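Local coordinates for protein beta-galactoside alpha-2,6-sialyltransferase (Photobacterium sp., PDB 2Z4T) that probably transfers sialic acid to galactosides such as lactose in alpha-2,6 linkage, and binds cytidine monophosphate and magnesium, at residues A[121-127]-A[199-204]; A[128-132]-A[151-155]; A[173-177]-A[204-209]. All blocks are in the same frame, centred on the assembly; numbering follows the deposited sequence.

In the fold
From the N terminus, the chain leaves its immunoglobulin-like domain along strand 103-122 and enters a parallel sheet of the GT-B fold, where all three contacts lie. Interaction 1 opens at the end of that strand. Helix 126-141 follows, and interaction 2 closes a short loop when the end of strand 146-151 and the loop after it meet that helix. That loop falls wholly within the longer one of interaction 1. Interaction 3 opens next, at 173-177. Strand 194-201 then completes interaction 1, and helix 205-216 completes interaction 3, so these two loops cross and share His-204. Interactions 1 and 3 bring strand ends and a helix start round the lactose; interaction 2 lies beside a magnesium site.

Interaction 1. Residues A[121-127]-A[199-204]; sequences VDHASLP and SSNTAH. With GAL (beta-D-galactopyranose), chain B; C5P (cytidine-5'-monophosphate), chain C.
Val-121 and Ser-200 form a parallel bridge between strands 103-122 and 194-201: Val-121 N donates to Ser-199 O at 2.9 Å, and Val-121 O accepts from Asn-201 N at 3.3 Å. Just beyond the bridge, Asn-201 joins the two strand ends through its side chain. Its CB lies 3.3 Å from Asp-122 OD1 and packs beside the ring of Pro-127, the two side chains pointing the same way. CG follows anti to the backbone N (chi1 -179°), which swings the amide across toward the Asp-122 carboxylate. At the tip, OD1 accepts from the backbone N of His-204, three residues on, in an Asx motif, whereas ND2 donates to Asp-122 OD1 at 2.9 Å, with the acceptor nearly in the amide plane, and also bonds to Asp-232. Two donors share Asp-122 OD1: Asn-201 ND2 comes nearly end-on along the C-O bond, while Ala-124 N comes from above the carboxylate, on the other side of its plane, and closes an Asx turn; OD2 is bonded to Thr-128.

With chi1 of His-123 at 68°, CG stands between the backbone N and the carbonyl carbon, and the ring is carried toward His-204, its CE1 set over that ring's face in a T-shaped pair, planes at 71°. Both imidazoles then converge on galactose. His-123 NE2 donates to O4 at 2.9 Å and to O5 at 3.2 Å; His-204 NE2 donates to O4 at 3.1 Å and is also bonded to O3, while its ND1 pairs with His-175. Ser-125 and Leu-126 line the nucleotide pocket. In this GT-B enzyme the loops at the strand ends thus bring acceptor and nucleotide together, and two donors converging on the axial O4 are consistent with recognition of galactose through that hydroxyl.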
loop_
_atom_site.group_PDB
_atom_site.type_symbol
_atom_site.label_atom_id
_atom_site.label_comp_id
_atom_site.label_asym_id
_atom_site.label_seq_id
_atom_site.Cartn_x
_atom_site.Cartn_y
_atom_site.Cartn_z
ATOM N N VAL A 121 3.520 -3.125 -6.380
ATOM C CA VAL A 121 4.069 -4.446 -6.131
ATOM C C VAL A 121 4.557 -4.580 -4.689
ATOM O O VAL A 121 5.375 -3.765 -4.195
ATOM C CB VAL A 121 5.233 -4.782 -7.105
ATOM C CG1 VAL A 121 5.665 -6.250 -6.973
ATOM C CG2 VAL A 121 4.852 -4.475 -8.570
ATOM N N ASP A 122 4.078 -5.630 -4.027
ATOM C CA ASP A 122 4.531 -5.965 -2.699
ATOM C C ASP A 122 4.049 -7.352 -2.274
ATOM O O ASP A 122 2.943 -7.778 -2.614
ATOM C CB ASP A 122 4.054 -4.908 -1.684
ATOM C CG ASP A 122 4.432 -5.271 -0.258
ATOM O OD1 ASP A 122 5.614 -5.608 -0.015
ATOM O OD2 ASP A 122 3.553 -5.239 0.621
ATOM N N HIS A 123 4.873 -8.033 -1.494
ATOM C CA HIS A 123 4.573 -9.384 -1.058
ATOM C C HIS A 123 4.310 -9.367 0.440
ATOM O O HIS A 123 3.845 -10.369 0.986
ATOM C CB HIS A 123 5.769 -10.299 -1.327
ATOM C CG HIS A 123 6.952 -9.973 -0.470
ATOM N ND1 HIS A 123 7.765 -8.884 -0.713
ATOM C CD2 HIS A 123 7.421 -10.552 0.663
ATOM C CE1 HIS A 123 8.697 -8.818 0.222
ATOM N NE2 HIS A 123 8.509 -9.817 1.070
ATOM N N ALA A 124 4.628 -8.248 1.096
ATOM C CA ALA A 124 4.589 -8.147 2.563
ATOM C C ALA A 124 3.257 -7.565 3.043
ATOM O O ALA A 124 2.224 -7.859 2.438
ATOM C CB ALA A 124 5.757 -7.339 3.069
ATOM N N SER A 125 3.259 -6.759 4.114
ATOM C CA SER A 125 1.991 -6.234 4.673
ATOM C C SER A 125 1.913 -4.722 4.635
ATOM O O SER A 125 0.938 -4.147 4.134
ATOM C CB SER A 125 1.769 -6.692 6.112
ATOM O OG SER A 125 1.842 -8.100 6.221
ATOM N N LEU A 126 2.954 -4.081 5.151
ATOM C CA LEU A 126 2.975 -2.626 5.266
ATOM C C LEU A 126 2.847 -1.905 3.920
ATOM O O LEU A 126 1.904 -1.106 3.744
ATOM C CB LEU A 126 4.219 -2.176 6.007
ATOM C CG LEU A 126 4.068 -0.835 6.706
ATOM C CD1 LEU A 126 2.781 -0.756 7.502
ATOM C CD2 LEU A 126 5.248 -0.654 7.627
ATOM N N PRO A 127 3.750 -2.203 2.950
ATOM C CA PRO A 127 3.653 -1.490 1.669
ATOM C C PRO A 127 2.298 -1.690 0.999
ATOM O O PRO A 127 1.745 -0.739 0.416
ATOM C CB PRO A 127 4.758 -2.121 0.825
ATOM C CG PRO A 127 5.727 -2.715 1.833
ATOM C CD PRO A 127 4.853 -3.177 2.963
ATOM N N SER A 199 5.114 1.725 -7.823
ATOM C CA SER A 199 5.143 1.655 -6.386
ATOM C C SER A 199 5.659 0.299 -5.921
ATOM O O SER A 199 5.208 -0.750 -6.392
ATOM C CB SER A 199 3.749 1.916 -5.796
ATOM O OG SER A 199 3.820 2.009 -4.376
ATOM N N SER A 200 6.586 0.325 -4.971
ATOM C CA SER A 200 7.141 -0.904 -4.452
ATOM C C SER A 200 7.504 -0.841 -2.986
ATOM O O SER A 200 7.829 0.231 -2.452
ATOM C CB SER A 200 8.391 -1.311 -5.230
ATOM O OG SER A 200 9.011 -2.434 -4.615
ATOM N N ASN A 201 7.408 -2.017 -2.356
ATOM C CA ASN A 201 8.225 -2.397 -1.204
ATOM C C ASN A 201 9.661 -1.854 -1.393
ATOM O O ASN A 201 10.288 -2.095 -2.427
ATOM C CB ASN A 201 8.204 -3.935 -1.101
ATOM C CG ASN A 201 8.995 -4.475 0.076
ATOM O OD1 ASN A 201 10.215 -4.279 0.170
ATOM N ND2 ASN A 201 8.309 -5.214 0.959
ATOM N N THR A 202 10.154 -1.104 -0.411
ATOM C CA THR A 202 11.451 -0.443 -0.518
ATOM C C THR A 202 12.615 -1.430 -0.598
ATOM O O THR A 202 13.370 -1.423 -1.597
ATOM C CB THR A 202 11.655 0.588 0.630
ATOM O OG1 THR A 202 10.584 1.546 0.597
ATOM C CG2 THR A 202 12.992 1.328 0.497
ATOM N N ALA A 203 12.755 -2.280 0.430
ATOM C CA ALA A 203 13.855 -3.270 0.502
ATOM C C ALA A 203 13.947 -4.131 -0.744
ATOM O O ALA A 203 15.049 -4.542 -1.126
ATOM C CB ALA A 203 13.726 -4.167 1.728
ATOM N N HIS A 204 12.789 -4.388 -1.361
ATOM C CA HIS A 204 12.680 -5.247 -2.547
ATOM C C HIS A 204 12.465 -4.472 -3.857
ATOM O O HIS A 204 12.047 -5.073 -4.853
ATOM C CB HIS A 204 11.522 -6.242 -2.360
ATOM C CG HIS A 204 11.762 -7.238 -1.275
ATOM N ND1 HIS A 204 12.242 -8.505 -1.524
ATOM C CD2 HIS A 204 11.634 -7.140 0.071
ATOM C CE1 HIS A 204 12.392 -9.146 -0.377
ATOM N NE2 HIS A 204 12.042 -8.337 0.604
HETATM C C1 GAL B . 10.081 -12.458 3.508
HETATM C C2 GAL B . 11.314 -11.792 2.902
HETATM C C3 GAL B . 11.811 -10.699 3.846
HETATM C C4 GAL B . 10.665 -9.755 4.233
HETATM C C5 GAL B . 9.437 -10.524 4.726
HETATM C C6 GAL B . 8.207 -9.631 4.917
HETATM O O2 GAL B . 12.309 -12.772 2.650
HETATM O O3 GAL B . 12.864 -9.966 3.237
HETATM O O4 GAL B . 10.338 -8.968 3.108
HETATM O O5 GAL B . 9.086 -11.492 3.768
HETATM O O6 GAL B . 8.363 -8.709 5.975
HETATM O O3P C5P C . 5.753 -7.963 12.499
HETATM P P C5P C . 6.224 -7.248 11.288
HETATM O O1P C5P C . 6.468 -8.286 10.203
HETATM O O2P C5P C . 7.309 -6.234 11.590
HETATM O "O5'" C5P C . 5.007 -6.343 10.839
HETATM C "C5'" C5P C . 4.933 -5.752 9.560
HETATM C "C4'" C5P C . 3.470 -5.345 9.397
HETATM O "O4'" C5P C . 2.631 -6.506 9.458
HETATM C "C3'" C5P C . 2.953 -4.467 10.522
HETATM O "O3'" C5P C . 3.148 -3.078 10.280
HETATM C "C2'" C5P C . 1.479 -4.760 10.481
HETATM O "O2'" C5P C . 0.877 -4.144 9.341
HETATM C "C1'" C5P C . 1.411 -6.217 10.154
HETATM N N1 C5P C . 1.261 -7.001 11.378
HETATM C C2 C5P C . -0.029 -7.128 11.963
HETATM N N3 C5P C . -0.207 -7.867 13.087
HETATM C C4 C5P C . 0.847 -8.490 13.680
HETATM C C5 C5P C . 2.140 -8.382 13.124
HETATM C C6 C5P C . 2.321 -7.627 11.952
HETATM O O2 C5P C . -1.013 -6.561 11.467
HETATM N N4 C5P C . 0.627 -9.229 14.796
#

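Interaction 2. Residues A[128-132]-A[151-155]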
loop_
_atom_site.group_PDB
_atom_site.type_symbol
_atom_site.label_atom_id
_atom_site.label_comp_id
_atom_site.label_asym_id
_atom_site.label_seq_id
_atom_site.Cartn_x
_atom_site.Cartn_y
_atom_site.Cartn_z
ATOM N N THR A 128 1.765 -2.908 1.107
ATOM C CA THR A 128 0.538 -3.266 0.439
ATOM C C THR A 128 -0.639 -2.450 1.014
ATOM O O THR A 128 -1.549 -2.029 0.287
ATOM C CB THR A 128 0.271 -4.802 0.567
ATOM O OG1 THR A 128 1.152 -5.513 -0.317
ATOM C CG2 THR A 128 -1.168 -5.147 0.197
ATOM N N LEU A 129 -0.609 -2.243 2.325
ATOM C CA LEU A 129 -1.601 -1.437 2.993
ATOM C C LEU A 129 -1.555 0.002 2.467
ATOM O O LEU A 129 -2.594 0.567 2.120
ATOM C CB LEU A 129 -1.377 -1.453 4.502
ATOM C CG LEU A 129 -2.343 -0.609 5.317
ATOM C CD1 LEU A 129 -3.745 -1.171 5.195
ATOM C CD2 LEU A 129 -1.868 -0.546 6.779
ATOM N N GLN A 130 -0.360 0.579 2.390
ATOM C CA GLN A 130 -0.228 1.942 1.907
ATOM C C GLN A 130 -0.634 2.074 0.429
ATOM O O GLN A 130 -1.277 3.066 0.036
ATOM C CB GLN A 130 1.184 2.439 2.124
ATOM C CG GLN A 130 1.527 2.659 3.570
ATOM C CD GLN A 130 0.966 3.964 4.173
ATOM O OE1 GLN A 130 0.767 4.054 5.390
ATOM N NE2 GLN A 130 0.739 4.973 3.340
ATOM N N GLN A 131 -0.281 1.073 -0.374
ATOM C CA GLN A 131 -0.615 1.081 -1.796
ATOM C C GLN A 131 -2.120 1.025 -1.977
ATOM O O GLN A 131 -2.661 1.757 -2.803
ATOM C CB GLN A 131 0.082 -0.075 -2.544
ATOM C CG GLN A 131 1.620 0.011 -2.539
ATOM C CD GLN A 131 2.308 -1.234 -3.099
ATOM O OE1 GLN A 131 1.721 -2.330 -3.129
ATOM N NE2 GLN A 131 3.556 -1.069 -3.578
ATOM N N LEU A 132 -2.802 0.195 -1.182
ATOM C CA LEU A 132 -4.252 0.123 -1.194
ATOM C C LEU A 132 -4.868 1.490 -0.983
ATOM O O LEU A 132 -5.808 1.878 -1.698
ATOM C CB LEU A 132 -4.774 -0.766 -0.073
ATOM C CG LEU A 132 -6.049 -1.598 -0.290
ATOM C CD1 LEU A 132 -6.805 -1.824 0.985
ATOM C CD2 LEU A 132 -6.989 -1.090 -1.376
ATOM N N TRP A 151 0.262 -8.469 -5.490
ATOM C CA TRP A 151 0.187 -8.438 -4.019
ATOM C C TRP A 151 0.190 -9.839 -3.455
ATOM O O TRP A 151 -0.355 -10.769 -4.053
ATOM C CB TRP A 151 -1.100 -7.758 -3.541
ATOM C CG TRP A 151 -1.112 -6.234 -3.555
ATOM C CD1 TRP A 151 -0.037 -5.398 -3.687
ATOM C CD2 TRP A 151 -2.263 -5.382 -3.404
ATOM N NE1 TRP A 151 -0.448 -4.080 -3.644
ATOM C CE2 TRP A 151 -1.806 -4.044 -3.469
ATOM C CE3 TRP A 151 -3.637 -5.621 -3.226
ATOM C CZ2 TRP A 151 -2.670 -2.947 -3.353
ATOM C CZ3 TRP A 151 -4.502 -4.530 -3.120
ATOM C CH2 TRP A 151 -4.015 -3.212 -3.169
ATOM N N GLY A 152 0.773 -9.994 -2.282
ATOM C CA GLY A 152 0.734 -11.286 -1.613
ATOM C C GLY A 152 -0.383 -11.449 -0.601
ATOM O O GLY A 152 -0.937 -12.525 -0.473
ATOM N N ARG A 153 -0.722 -10.387 0.117
ATOM C CA ARG A 153 -1.469 -10.549 1.373
ATOM C C ARG A 153 -2.833 -9.883 1.400
ATOM O O ARG A 153 -3.532 -9.937 2.408
ATOM C CB ARG A 153 -0.618 -10.081 2.568
ATOM C CG ARG A 153 0.714 -10.802 2.650
ATOM C CD ARG A 153 1.042 -11.262 4.036
ATOM N NE ARG A 153 2.116 -12.256 3.996
ATOM C CZ ARG A 153 1.961 -13.569 4.185
ATOM N NH1 ARG A 153 0.761 -14.094 4.455
ATOM N NH2 ARG A 153 3.024 -14.368 4.113
ATOM N N ILE A 154 -3.190 -9.210 0.314
ATOM C CA ILE A 154 -4.536 -8.727 0.138
ATOM C C ILE A 154 -4.999 -9.178 -1.238
ATOM O O ILE A 154 -4.282 -9.071 -2.237
ATOM C CB ILE A 154 -4.639 -7.190 0.285
ATOM C CG1 ILE A 154 -4.333 -6.771 1.721
ATOM C CG2 ILE A 154 -6.033 -6.692 -0.117
ATOM C CD1 ILE A 154 -4.456 -5.280 1.982
ATOM N N VAL A 155 -6.201 -9.718 -1.295
ATOM C CA VAL A 155 -6.724 -10.122 -2.565
ATOM C C VAL A 155 -8.143 -9.577 -2.697
ATOM O O VAL A 155 -9.060 -10.060 -2.062
ATOM C CB VAL A 155 -6.482 -11.667 -2.836
ATOM C CG1 VAL A 155 -6.110 -12.436 -1.547
ATOM C CG2 VAL A 155 -7.619 -12.336 -3.664
#
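The CA atoms of Thr-128 and Trp-151 come within 6.8 Å of each other where the first turns of helix 126-141 face the end of strand 146-151 and the loop after it. Trp-151 makes the largest contribution, its indole lying against the helix. The methyl of Thr-128 sits over the five-membered ring, 3.8 Å from CG2 to the centroid and 8° off the normal, a CH-pi contact made possible because CG2 is anti to the backbone N. The same methyl also meets Ile-154, with 3.7 Å between Thr-128 CG2 and Ile-154 CD1. OG1 is hydrogen-bonded to Asp-122, and Thr-128 is one of the residues of a magnesium site, with Ala-124, Gly-152 and Arg-153.

Strand 103-122, helix 126-141 and strand 146-151 form a beta-alpha-beta crossover, with the two strands paired in parallel, and the contact brings the end of the second strand and the loop beyond it back onto the connecting helix. At the indole edge, NE1 of Trp-151 donates to Gln-131 OE1 at 2.8 Å, with an N-H...O angle of 148°; amide and ring are only 19° from coplanar. Gln-131 NE2 is bonded to Ser-199 and weakly to Val-121 O, which holds the amide from its other end. Farther along the indole, Leu-132 CG packs 3.9 Å from CH2 of Trp-151, and helix 328-338 covers Leu-132 and Ile-154 through Phe-334, Val-338 and Ile-337.

Interaction 3. Residues A[173-177]-A[204-209]. With GLC (alpha-D-glucopyranose), chain D; GAL (beta-D-galactopyranose), chain B.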
loop_
_atom_site.group_PDB
_atom_site.type_symbol
_atom_site.label_atom_id
_atom_site.label_comp_id
_atom_site.label_asym_id
_atom_site.label_seq_id
_atom_site.Cartn_x
_atom_site.Cartn_y
_atom_site.Cartn_z
ATOM N N ASN A 173 8.342 -15.758 -6.733
ATOM C CA ASN A 173 9.431 -15.540 -5.780
ATOM C C ASN A 173 9.292 -14.176 -5.086
ATOM O O ASN A 173 10.294 -13.471 -4.867
ATOM C CB ASN A 173 10.803 -15.643 -6.476
ATOM C CG ASN A 173 10.994 -16.965 -7.209
ATOM O OD1 ASN A 173 10.716 -18.037 -6.654
ATOM N ND2 ASN A 173 11.466 -16.900 -8.465
ATOM N N ASN A 174 8.044 -13.798 -4.792
ATOM C CA ASN A 174 7.723 -12.557 -4.078
ATOM C C ASN A 174 7.923 -11.271 -4.840
ATOM O O ASN A 174 7.822 -10.183 -4.254
ATOM C CB ASN A 174 8.523 -12.484 -2.786
ATOM C CG ASN A 174 8.166 -13.598 -1.844
ATOM O OD1 ASN A 174 7.011 -14.039 -1.800
ATOM N ND2 ASN A 174 9.140 -14.061 -1.082
ATOM N N HIS A 175 8.221 -11.393 -6.132
ATOM C CA HIS A 175 8.532 -10.236 -6.943
ATOM C C HIS A 175 7.680 -10.137 -8.223
ATOM O O HIS A 175 7.030 -11.104 -8.655
ATOM C CB HIS A 175 10.039 -10.201 -7.255
ATOM C CG HIS A 175 10.910 -10.207 -6.030
ATOM N ND1 HIS A 175 11.945 -11.100 -5.850
ATOM C CD2 HIS A 175 10.882 -9.444 -4.908
ATOM C CE1 HIS A 175 12.518 -10.890 -4.678
ATOM N NE2 HIS A 175 11.895 -9.885 -4.088
ATOM N N THR A 176 7.676 -8.934 -8.787
ATOM C CA THR A 176 7.158 -8.648 -10.119
ATOM C C THR A 176 7.293 -9.859 -11.037
ATOM O O THR A 176 8.400 -10.333 -11.287
ATOM C CB THR A 176 7.927 -7.441 -10.728
ATOM O OG1 THR A 176 7.831 -6.329 -9.825
ATOM C CG2 THR A 176 7.391 -7.050 -12.102
ATOM N N PRO A 177 6.157 -10.388 -11.509
ATOM C CA PRO A 177 6.185 -11.502 -12.432
ATOM C C PRO A 177 6.369 -11.070 -13.877
ATOM O O PRO A 177 6.005 -9.952 -14.244
ATOM C CB PRO A 177 4.811 -12.137 -12.241
ATOM C CG PRO A 177 3.911 -10.988 -11.831
ATOM C CD PRO A 177 4.783 -9.980 -11.142
ATOM N N HIS A 204 12.789 -4.388 -1.361
ATOM C CA HIS A 204 12.680 -5.247 -2.547
ATOM C C HIS A 204 12.465 -4.472 -3.857
ATOM O O HIS A 204 12.047 -5.073 -4.853
ATOM C CB HIS A 204 11.522 -6.242 -2.360
ATOM C CG HIS A 204 11.762 -7.238 -1.275
ATOM N ND1 HIS A 204 12.242 -8.505 -1.524
ATOM C CD2 HIS A 204 11.634 -7.140 0.071
ATOM C CE1 HIS A 204 12.392 -9.146 -0.377
ATOM N NE2 HIS A 204 12.042 -8.337 0.604
ATOM N N SER A 205 12.740 -3.157 -3.848
ATOM C CA SER A 205 12.475 -2.293 -5.015
ATOM C C SER A 205 13.088 -2.902 -6.287
ATOM O O SER A 205 12.617 -2.615 -7.401
ATOM C CB SER A 205 12.632 -0.770 -4.797
ATOM O OG SER A 205 13.705 -0.420 -3.941
ATOM N N PHE A 206 14.221 -3.599 -6.185
ATOM C CA PHE A 206 15.308 -3.359 -7.077
ATOM C C PHE A 206 14.734 -4.488 -7.995
ATOM O O PHE A 206 14.449 -4.266 -9.171
ATOM C CB PHE A 206 16.694 -3.791 -6.578
ATOM C CG PHE A 206 17.718 -3.967 -7.708
ATOM C CD1 PHE A 206 18.655 -2.978 -7.981
ATOM C CD2 PHE A 206 17.708 -5.116 -8.518
ATOM C CE1 PHE A 206 19.575 -3.121 -9.033
ATOM C CE2 PHE A 206 18.622 -5.282 -9.574
ATOM C CZ PHE A 206 19.557 -4.281 -9.838
ATOM N N ASP A 207 14.483 -5.674 -7.405
ATOM C CA ASP A 207 13.871 -6.828 -8.094
ATOM C C ASP A 207 12.419 -6.638 -8.532
ATOM O O ASP A 207 11.953 -7.332 -9.437
ATOM C CB ASP A 207 13.911 -8.078 -7.223
ATOM C CG ASP A 207 15.279 -8.763 -7.208
ATOM O OD1 ASP A 207 16.093 -8.562 -8.123
ATOM O OD2 ASP A 207 15.541 -9.520 -6.254
ATOM N N ASN A 208 11.691 -5.726 -7.893
ATOM C CA ASN A 208 10.349 -5.405 -8.372
ATOM C C ASN A 208 10.343 -4.418 -9.543
ATOM O O ASN A 208 9.492 -4.514 -10.430
ATOM C CB ASN A 208 9.472 -4.875 -7.242
ATOM C CG ASN A 208 9.096 -5.953 -6.246
ATOM O OD1 ASN A 208 9.079 -7.151 -6.571
ATOM N ND2 ASN A 208 8.783 -5.536 -5.014
ATOM N N LEU A 209 11.275 -3.464 -9.551
ATOM C CA LEU A 209 11.161 -2.344 -10.482
ATOM C C LEU A 209 12.088 -2.452 -11.651
ATOM O O LEU A 209 11.715 -2.095 -12.767
ATOM C CB LEU A 209 11.300 -1.006 -9.781
ATOM C CG LEU A 209 10.242 -0.778 -8.701
ATOM C CD1 LEU A 209 10.321 0.639 -8.244
ATOM C CD2 LEU A 209 8.837 -1.095 -9.175
HETATM C C1 GLC D . 7.166 -16.675 2.070
HETATM C C2 GLC D . 6.483 -15.443 2.671
HETATM C C3 GLC D . 7.394 -14.234 2.468
HETATM C C4 GLC D . 8.827 -14.478 2.980
HETATM C C5 GLC D . 9.356 -15.826 2.418
HETATM C C6 GLC D . 10.750 -16.345 2.828
HETATM O O1 GLC D . 7.437 -16.491 0.683
HETATM O O2 GLC D . 5.241 -15.163 2.067
HETATM O O3 GLC D . 6.795 -13.103 3.044
HETATM O O4 GLC D . 9.617 -13.386 2.553
HETATM O O5 GLC D . 8.414 -16.850 2.724
HETATM O O6 GLC D . 11.443 -15.565 3.781
HETATM C C1 GAL B . 10.081 -12.458 3.508
HETATM C C2 GAL B . 11.314 -11.792 2.902
HETATM C C3 GAL B . 11.811 -10.699 3.846
HETATM C C4 GAL B . 10.665 -9.755 4.233
HETATM C C5 GAL B . 9.437 -10.524 4.726
HETATM C C6 GAL B . 8.207 -9.631 4.917
HETATM O O2 GAL B . 12.309 -12.772 2.650
HETATM O O3 GAL B . 12.864 -9.966 3.237
HETATM O O4 GAL B . 10.338 -8.968 3.108
HETATM O O5 GAL B . 9.086 -11.492 3.768
HETATM O O6 GAL B . 8.363 -8.709 5.975
HETATM O O HOH W 1 7.891 -7.680 -3.253
#
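His-175 and His-204 are joined by a direct hydrogen bond, 2.9 Å from His-175 NE2 to His-204 ND1 and nearly straight at 167°. The rings meet rim to rim with planes 38° apart, so the bond, rather than any stacking, links them and probably fixes the rotation of the galactose-binding His-204. Thr-176 also reaches Asn-208: the backbone N of Thr-176 donates to Asn-208 OD1 at 3.2 Å, and OG1 of Thr-176 lies close enough to the main-chain O of Asn-208 for a hydrogen bond, though the modelled separation is doubtfully short. A water adds a bridge, donating to Asn-174 O and accepting from Asn-208 ND2, which is also bonded to Ser-200. Toward the sugar, Asn-174 ND2 makes a weak bond to glucose O1.

The carbon contacts centre on the His-175 ring. Asp-207 CB lies over the middle of one face, 3.8 Å from the centroid, in a CH-pi contact.

The loop between strand 166-168 and helix 178-190 is thereby fastened to the first turn of helix 205-216, with Thr-176 and Asn-208 both packed on Val-121 of strand 103-122.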